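Local coordinates for amidohydrolase 3 domain-containing protein (Pyrococcus horikoshii, PDB 3IGH) that is uncharacterised but probably acts as a metal-dependent hydrolase of carbon-nitrogen bonds other than peptide bonds, at residues 263-268 against 295-300; 310-315 against 336-341. All blocks are in the same frame, centred on the assembly; numbering follows the deposited sequence.

Interaction 1 (263-268 against 295-300). With SO4 (sulfate ion), chain R; SO4 (sulfate ion), chain Q.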
ATOM      1  N   LEU A 263       0.394  21.285   0.745  1.00 24.18           N
ATOM      2  CA  LEU A 263       1.082  22.497   1.209  1.00 25.30           C
ATOM      3  C   LEU A 263       0.214  23.747   1.046  1.00 28.46           C
ATOM      4  O   LEU A 263      -0.736  23.757   0.258  1.00 29.94           O
ATOM      5  CB  LEU A 263       2.376  22.713   0.407  1.00 28.48           C
ATOM      6  CG  LEU A 263       3.359  21.533   0.383  1.00 33.59           C
ATOM      7  CD1 LEU A 263       4.484  21.809  -0.584  1.00 26.21           C
ATOM      8  CD2 LEU A 263       3.869  21.290   1.774  1.00 36.96           C
ATOM      9  N   PHE A 264       0.596  24.810   1.750  1.00 28.98           N
ATOM     10  CA  PHE A 264      -0.133  26.085   1.753  1.00 31.01           C
ATOM     11  C   PHE A 264       0.815  27.230   1.426  1.00 36.90           C
ATOM     12  O   PHE A 264       1.926  27.283   1.945  1.00 31.21           O
ATOM     13  CB  PHE A 264      -0.727  26.345   3.141  1.00 33.09           C
ATOM     14  CG  PHE A 264      -1.785  25.364   3.543  1.00 36.67           C
ATOM     15  CD1 PHE A 264      -3.132  25.638   3.296  1.00 45.48           C
ATOM     16  CD2 PHE A 264      -1.444  24.168   4.173  1.00 35.15           C
ATOM     17  CE1 PHE A 264      -4.123  24.732   3.668  1.00 52.10           C
ATOM     18  CE2 PHE A 264      -2.429  23.248   4.539  1.00 40.68           C
ATOM     19  CZ  PHE A 264      -3.770  23.534   4.290  1.00 46.71           C
ATOM     20  N   THR A 265       0.385  28.132   0.557  1.00 30.09           N
ATOM     21  CA  THR A 265       1.082  29.404   0.383  1.00 29.54           C
ATOM     22  C   THR A 265       0.417  30.515   1.192  1.00 39.03           C
ATOM     23  O   THR A 265       1.112  31.314   1.807  1.00 40.91           O
ATOM     24  CB  THR A 265       1.154  29.856  -1.081  1.00 30.25           C
ATOM     25  OG1 THR A 265      -0.161  29.850  -1.652  1.00 36.67           O
ATOM     26  CG2 THR A 265       2.069  28.946  -1.880  1.00 34.92           C
ATOM     27  N   ASP A 266      -0.921  30.568   1.182  1.00 33.48           N
ATOM     28  CA  ASP A 266      -1.647  31.681   1.810  1.00 31.14           C
ATOM     29  C   ASP A 266      -2.914  31.276   2.569  1.00 34.86           C
ATOM     30  O   ASP A 266      -3.184  30.091   2.762  1.00 32.89           O
ATOM     31  CB  ASP A 266      -1.937  32.802   0.791  1.00 28.96           C
ATOM     32  CG  ASP A 266      -2.963  32.412  -0.272  1.00 31.18           C
ATOM     33  OD1 ASP A 266      -3.273  31.217  -0.451  1.00 31.31           O
ATOM     34  OD2 ASP A 266      -3.436  33.324  -0.984  1.00 29.61           O
ATOM     35  N   GLY A 267      -3.675  32.270   3.021  1.00 34.37           N
ATOM     36  CA  GLY A 267      -4.926  32.000   3.722  1.00 28.27           C
ATOM     37  C   GLY A 267      -6.100  32.145   2.776  1.00 35.84           C
ATOM     38  O   GLY A 267      -6.048  31.688   1.626  1.00 29.45           O
ATOM     39  N   SER A 268      -7.138  32.833   3.237  1.00 28.95           N
ATOM     40  CA  SER A 268      -8.380  32.942   2.473  1.00 31.75           C
ATOM     41  C   SER A 268      -8.800  34.394   2.258  1.00 29.50           C
ATOM     42  O   SER A 268      -8.390  35.284   3.001  1.00 31.55           O
ATOM     43  CB  SER A 268      -9.495  32.174   3.194  1.00 35.67           C
ATOM     44  OG  SER A 268      -9.752  32.735   4.477  1.00 51.59           O
ATOM     45  N   GLU A 295      11.602  28.607  -0.009  1.00 35.43           N
ATOM     46  CA  GLU A 295      12.638  27.619   0.339  1.00 37.24           C
ATOM     47  C   GLU A 295      12.058  26.393   1.054  1.00 38.30           C
ATOM     48  O   GLU A 295      12.374  25.251   0.687  1.00 29.39           O
ATOM     49  CB  GLU A 295      13.778  28.238   1.171  1.00 34.76           C
ATOM     50  CG  GLU A 295      14.900  27.241   1.514  1.00 62.49           C
ATOM     51  CD  GLU A 295      16.221  27.894   1.926  1.00 66.83           C
ATOM     52  OE1 GLU A 295      17.141  27.142   2.315  1.00 82.06           O
ATOM     53  OE2 GLU A 295      16.347  29.138   1.861  1.00 84.84           O
ATOM     54  N   GLU A 296      11.198  26.631   2.046  1.00 30.29           N
ATOM     55  CA  GLU A 296      10.567  25.536   2.780  1.00 34.05           C
ATOM     56  C   GLU A 296       9.565  24.764   1.918  1.00 32.99           C
ATOM     57  O   GLU A 296       9.497  23.531   1.993  1.00 30.73           O
ATOM     58  CB  GLU A 296       9.902  26.024   4.066  1.00 38.12           C
ATOM     59  CG  GLU A 296       9.586  24.876   5.029  1.00 52.96           C
ATOM     60  CD  GLU A 296       8.862  25.308   6.293  1.00 51.76           C
ATOM     61  OE1 GLU A 296       8.705  26.527   6.529  1.00 50.36           O
ATOM     62  OE2 GLU A 296       8.445  24.412   7.059  1.00 61.43           O
ATOM     63  N   LEU A 297       8.806  25.480   1.089  1.00 29.73           N
ATOM     64  CA  LEU A 297       7.884  24.830   0.159  1.00 29.13           C
ATOM     65  C   LEU A 297       8.622  23.933  -0.841  1.00 36.01           C
ATOM     66  O   LEU A 297       8.165  22.832  -1.131  1.00 28.60           O
ATOM     67  CB  LEU A 297       7.033  25.860  -0.585  1.00 27.00           C
ATOM     68  CG  LEU A 297       5.965  26.619   0.216  1.00 25.26           C
ATOM     69  CD1 LEU A 297       5.622  27.908  -0.520  1.00 29.25           C
ATOM     70  CD2 LEU A 297       4.696  25.769   0.375  1.00 26.11           C
ATOM     71  N   ILE A 298       9.767  24.405  -1.338  1.00 28.77           N
ATOM     72  CA  ILE A 298      10.603  23.642  -2.268  1.00 33.25           C
ATOM     73  C   ILE A 298      11.178  22.407  -1.597  1.00 30.53           C
ATOM     74  O   ILE A 298      11.176  21.329  -2.189  1.00 30.42           O
ATOM     75  CB  ILE A 298      11.729  24.522  -2.866  1.00 31.55           C
ATOM     76  CG1 ILE A 298      11.114  25.550  -3.805  1.00 31.62           C
ATOM     77  CG2 ILE A 298      12.762  23.689  -3.672  1.00 30.85           C
ATOM     78  CD1 ILE A 298      11.873  26.836  -3.846  1.00 37.69           C
ATOM     79  N   ARG A 299      11.650  22.567  -0.359  1.00 27.98           N
ATOM     80  CA  ARG A 299      12.206  21.449   0.405  1.00 35.79           C
ATOM     81  C   ARG A 299      11.186  20.317   0.605  1.00 38.45           C
ATOM     82  O   ARG A 299      11.500  19.134   0.412  1.00 27.96           O
ATOM     83  CB  ARG A 299      12.727  21.941   1.758  1.00 34.14           C
ATOM     84  CG  ARG A 299      13.318  20.853   2.638  1.00 52.40           C
ATOM     85  CD  ARG A 299      13.787  21.411   3.962  1.00 76.21           C
ATOM     86  NE  ARG A 299      15.114  22.005   3.839  1.00 94.04           N
ATOM     87  CZ  ARG A 299      16.236  21.451   4.288  1.00 85.20           C
ATOM     88  NH1 ARG A 299      17.383  22.081   4.113  1.00 72.26           N
ATOM     89  NH2 ARG A 299      16.218  20.279   4.917  1.00 69.30           N
ATOM     90  N   ILE A 300       9.965  20.679   0.978  1.00 29.77           N
ATOM     91  CA  ILE A 300       8.916  19.669   1.175  1.00 29.15           C
ATOM     92  C   ILE A 300       8.521  19.008  -0.165  1.00 25.17           C
ATOM     93  O   ILE A 300       8.361  17.778  -0.239  1.00 30.60           O
ATOM     94  CB  ILE A 300       7.700  20.227   1.957  1.00 29.60           C
ATOM     95  CG1 ILE A 300       8.149  20.770   3.322  1.00 32.63           C
ATOM     96  CG2 ILE A 300       6.661  19.122   2.191  1.00 30.48           C
ATOM     97  CD1 ILE A 300       7.106  21.615   4.056  1.00 30.47           C
TER
HETATM   98  S   SO4 R 503      14.869  17.135   5.821  1.00115.84           S
HETATM   99  O1  SO4 R 503      13.783  18.107   5.932  1.00115.05           O
HETATM  100  O2  SO4 R 503      16.115  17.739   6.283  1.00119.51           O
HETATM  101  O3  SO4 R 503      14.565  15.971   6.648  1.00114.30           O
HETATM  102  O4  SO4 R 503      15.018  16.720   4.429  1.00108.98           O
HETATM  103  S   SO4 Q  16      13.139  32.405   0.161  0.70 54.53           S
HETATM  104  O1  SO4 Q  16      12.451  31.323   0.854  0.70 37.28           O
HETATM  105  O2  SO4 Q  16      13.510  33.412   1.148  0.70 62.92           O
HETATM  106  O3  SO4 Q  16      14.365  31.895  -0.454  0.70 52.61           O
HETATM  107  O4  SO4 Q  16      12.278  33.004  -0.855  0.70 40.79           O

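Interaction 2 (310-315 against 336-341). With SO4 (sulfate ion), chain B.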
ATOM      1  N   ASP A 310       2.694  13.012  -5.186  1.00 27.68           N
ATOM      2  CA  ASP A 310       2.170  14.249  -5.764  1.00 26.29           C
ATOM      3  C   ASP A 310       2.328  15.401  -4.764  1.00 28.44           C
ATOM      4  O   ASP A 310       2.558  15.193  -3.573  1.00 25.53           O
ATOM      5  CB  ASP A 310       0.693  14.084  -6.155  1.00 27.00           C
ATOM      6  CG  ASP A 310       0.208  15.148  -7.140  1.00 28.54           C
ATOM      7  OD1 ASP A 310       1.038  15.871  -7.730  1.00 30.70           O
ATOM      8  OD2 ASP A 310      -1.024  15.269  -7.330  1.00 31.11           O
ATOM      9  N   VAL A 311       2.252  16.623  -5.261  1.00 24.41           N
ATOM     10  CA  VAL A 311       2.360  17.800  -4.414  1.00 23.37           C
ATOM     11  C   VAL A 311       1.213  18.755  -4.775  1.00 25.54           C
ATOM     12  O   VAL A 311       1.099  19.207  -5.924  1.00 29.06           O
ATOM     13  CB  VAL A 311       3.734  18.501  -4.610  1.00 25.73           C
ATOM     14  CG1 VAL A 311       3.842  19.729  -3.700  1.00 27.56           C
ATOM     15  CG2 VAL A 311       4.892  17.504  -4.356  1.00 22.49           C
ATOM     16  N   ALA A 312       0.370  19.040  -3.790  1.00 29.30           N
ATOM     17  CA  ALA A 312      -0.743  19.968  -3.953  1.00 28.54           C
ATOM     18  C   ALA A 312      -0.484  21.204  -3.126  1.00 28.17           C
ATOM     19  O   ALA A 312      -0.179  21.113  -1.939  1.00 30.84           O
ATOM     20  CB  ALA A 312      -2.076  19.321  -3.531  1.00 27.16           C
ATOM     21  N   ILE A 313      -0.602  22.363  -3.765  1.00 28.08           N
ATOM     22  CA  ILE A 313      -0.379  23.626  -3.081  1.00 28.35           C
ATOM     23  C   ILE A 313      -1.637  24.505  -3.114  1.00 23.58           C
ATOM     24  O   ILE A 313      -2.122  24.871  -4.181  1.00 29.55           O
ATOM     25  CB  ILE A 313       0.820  24.411  -3.684  1.00 28.91           C
ATOM     26  CG1 ILE A 313       2.079  23.518  -3.749  1.00 31.81           C
ATOM     27  CG2 ILE A 313       1.085  25.654  -2.846  1.00 28.32           C
ATOM     28  CD1 ILE A 313       3.362  24.231  -4.232  1.00 31.81           C
ATOM     29  N   HIS A 314      -2.138  24.834  -1.932  1.00 28.37           N
ATOM     30  CA  HIS A 314      -3.200  25.831  -1.752  1.00 28.45           C
ATOM     31  C   HIS A 314      -2.666  27.204  -2.165  1.00 32.86           C
ATOM     32  O   HIS A 314      -1.658  27.671  -1.622  1.00 32.41           O
ATOM     33  CB  HIS A 314      -3.599  25.810  -0.270  1.00 29.02           C
ATOM     34  CG  HIS A 314      -4.430  26.974   0.194  1.00 33.22           C
ATOM     35  ND1 HIS A 314      -5.674  26.806   0.766  1.00 39.22           N
ATOM     36  CD2 HIS A 314      -4.171  28.305   0.251  1.00 35.65           C
ATOM     37  CE1 HIS A 314      -6.157  27.982   1.123  1.00 38.97           C
ATOM     38  NE2 HIS A 314      -5.271  28.911   0.811  1.00 37.40           N
ATOM     39  N   ALA A 315      -3.347  27.843  -3.112  1.00 30.89           N
ATOM     40  CA  ALA A 315      -3.075  29.242  -3.475  1.00 30.55           C
ATOM     41  C   ALA A 315      -4.381  29.943  -3.839  1.00 29.62           C
ATOM     42  O   ALA A 315      -4.976  29.651  -4.866  1.00 28.56           O
ATOM     43  CB  ALA A 315      -2.091  29.322  -4.640  1.00 25.81           C
ATOM     44  N   ARG A 336      -0.099  20.175  -8.608  1.00 27.13           N
ATOM     45  CA  ARG A 336      -1.467  20.653  -8.628  1.00 22.86           C
ATOM     46  C   ARG A 336      -1.635  21.864  -7.720  1.00 25.96           C
ATOM     47  O   ARG A 336      -0.947  21.992  -6.701  1.00 28.99           O
ATOM     48  CB  ARG A 336      -2.486  19.527  -8.328  1.00 26.71           C
ATOM     49  CG  ARG A 336      -2.207  18.692  -7.107  1.00 28.61           C
ATOM     50  CD  ARG A 336      -3.285  17.614  -6.882  1.00 28.32           C
ATOM     51  NE  ARG A 336      -4.571  18.176  -6.467  1.00 30.40           N
ATOM     52  CZ  ARG A 336      -5.660  17.456  -6.203  1.00 30.77           C
ATOM     53  NH1 ARG A 336      -5.638  16.130  -6.294  1.00 25.63           N
ATOM     54  NH2 ARG A 336      -6.776  18.070  -5.841  1.00 29.53           N
ATOM     55  N   ILE A 337      -2.510  22.773  -8.140  1.00 28.00           N
ATOM     56  CA  ILE A 337      -2.829  23.943  -7.341  0.50 30.78           C
ATOM     57  C   ILE A 337      -4.286  23.848  -6.897  1.00 28.30           C
ATOM     58  O   ILE A 337      -5.159  23.508  -7.684  1.00 28.04           O
ATOM     59  CB  ILE A 337      -2.513  25.256  -8.098  0.50 31.53           C
ATOM     60  CG1 ILE A 337      -1.001  25.487  -8.109  0.50 33.97           C
ATOM     61  CG2 ILE A 337      -3.202  26.468  -7.454  0.50 31.56           C
ATOM     62  CD1 ILE A 337      -0.506  26.212  -9.336  0.50 27.45           C
ATOM     63  N   GLU A 338      -4.509  24.113  -5.611  1.00 30.56           N
ATOM     64  CA  GLU A 338      -5.832  24.079  -5.016  1.00 29.09           C
ATOM     65  C   GLU A 338      -6.389  25.495  -4.938  1.00 32.11           C
ATOM     66  O   GLU A 338      -5.670  26.425  -4.545  1.00 29.33           O
ATOM     67  CB  GLU A 338      -5.769  23.464  -3.617  1.00 29.81           C
ATOM     68  CG  GLU A 338      -4.979  22.154  -3.544  1.00 34.51           C
ATOM     69  CD  GLU A 338      -5.457  21.123  -4.559  1.00 42.66           C
ATOM     70  OE1 GLU A 338      -6.626  20.694  -4.480  1.00 33.71           O
ATOM     71  OE2 GLU A 338      -4.660  20.748  -5.442  1.00 39.99           O
ATOM     72  N   HIS A 339      -7.667  25.618  -5.322  1.00 30.74           N
ATOM     73  CA  HIS A 339      -8.462  26.853  -5.356  1.00 28.65           C
ATOM     74  C   HIS A 339      -8.248  27.685  -6.617  1.00 31.51           C
ATOM     75  O   HIS A 339      -9.168  27.823  -7.439  1.00 30.37           O
ATOM     76  CB  HIS A 339      -8.266  27.714  -4.102  1.00 29.60           C
ATOM     77  CG  HIS A 339      -8.716  27.058  -2.835  1.00 35.43           C
ATOM     78  ND1 HIS A 339      -9.919  27.355  -2.231  1.00 43.29           N
ATOM     79  CD2 HIS A 339      -8.111  26.143  -2.040  1.00 38.86           C
ATOM     80  CE1 HIS A 339     -10.044  26.634  -1.130  1.00 46.25           C
ATOM     81  NE2 HIS A 339      -8.962  25.888  -0.994  1.00 37.47           N
ATOM     82  N   ALA A 340      -7.041  28.243  -6.754  1.00 24.91           N
ATOM     83  CA  ALA A 340      -6.686  29.152  -7.857  1.00 26.63           C
ATOM     84  C   ALA A 340      -7.751  30.244  -8.029  1.00 28.57           C
ATOM     85  O   ALA A 340      -8.233  30.504  -9.135  1.00 30.05           O
ATOM     86  CB  ALA A 340      -6.461  28.373  -9.162  1.00 29.02           C
ATOM     87  N   SER A 341      -8.111  30.868  -6.909  1.00 29.28           N
ATOM     88  CA  SER A 341      -9.290  31.734  -6.829  1.00 30.26           C
ATOM     89  C   SER A 341      -9.141  33.049  -7.587  1.00 31.89           C
ATOM     90  O   SER A 341     -10.114  33.568  -8.131  1.00 30.06           O
ATOM     91  CB  SER A 341      -9.622  32.011  -5.365  1.00 30.33           C
ATOM     92  OG  SER A 341      -9.750  30.790  -4.643  1.00 32.73           O
TER
HETATM   93  S   SO4 B   1      -7.844  24.169   2.013  1.00 55.65           S
HETATM   94  O1  SO4 B   1      -8.066  22.772   2.326  1.00 45.31           O
HETATM   95  O2  SO4 B   1      -9.110  24.775   1.631  1.00 62.11           O
HETATM   96  O3  SO4 B   1      -7.354  24.853   3.201  1.00 61.71           O
HETATM   97  O4  SO4 B   1      -6.898  24.270   0.895  1.00 50.26           O

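Interaction 1 (263-268 against 295-300)
L263, at the end of strand 256-264, meets both L297 and I300 of helix 294-305. CB of L263 is directed at the helix, and CG, anti to the carbonyl carbon (chi1 -54°), carries both methyls on to it. The two methyls divide the work. L263 CD2 packs on CG2 of I300 at 3.6 Å, and CD1 lies near the backbone O of L297. The L263 and L297 side chains run antiparallel alongside each other, and L297 CD2 lies 3.8 Å from L263 CB. CB of F264 points away from the helix, and this residue joins in through its backbone: F264 O lies 3.5 Å from L297 CD2. No hydrogen bond links the two segments. The contact is apolar packing of a helix on the outer side of a barrel strand, as in the TIM-barrel fold of the amidohydrolase family. P237 of helix 237-246 touches both L263 and I300, and V327 of helix 318-331 touches L297. T265 comes next, just past the strand. Its CG2 methyl meets L297 CD1 at 3.9 Å, the two side chains crossing at about a right angle. T265 OG1 is hydrogen-bonded to the backbone O of H314.

Interaction 2 (310-315 against 336-341)
The rings of H314 and H339 meet obliquely, their centroids 4.9 Å apart and their planes at 55°. A sulfate, probably from the crystallisation liquor, lies at the edge of both. H314 ND1 gives sulfate O4 a nearly straight bond of 2.8 Å. H339 NE2 reaches sulfate O2 at 2.9 Å, with a weak second bond to O4. The R336 guanidinium forms a side-on salt bridge with E338: R336 NE bonds E338 OE2 at 2.8 Å and R336 NH2 bonds E338 OE1 at 3.0 Å. E338 OE1 is also held by H67, and R336 NH2 by S66 O. R336 CG lies between the backbone N and the carbonyl carbon (chi1 50°), where it packs against A312 CB at 3.6 Å. An alanine at R336 would probably cost the buried E338 carboxylate both arginine bonds, leaving H67 to hold OE1, and uncover the methyl of A312. The D310 side chain crosses that of R336 at about a right angle, with D310 OD2 3.3 Å from R336 CD; OD2 also bonds Y234. The backbones pair in parallel: R336 N to V311 O, I313 N to R336 O, E338 N to I313 O, then A315 N to E338 O. K262 and H67 also bond the sulfate. Histidines at or just past the C-terminal ends of neighbouring parallel strands are typical of amidohydrolase barrels, where such residues usually bind the metals; the sulfate position is consistent with such a site.

In the fold
Following the chain from the N terminus, strand 256-264 comes first. Interaction 1 closes a long, mostly irregular loop of 26 residues when helix 294-305 packs back on the end of that strand. After a short turn the chain enters strand 310-315. Interaction 2 closes the next loop, which holds helix 318-331 and brings strand 336-337 alongside, a beta-alpha-beta unit. The two contacts are in series: neither nests in nor crosses the other. They also meet side by side, because strands 256-264 and 310-315 are parallel neighbours, with about 10 Å between the centres of the contacts. Together they tie an outer helix to three successive strands, 256-264, 310-315 and 336-337, of the amidohydrolase barrel.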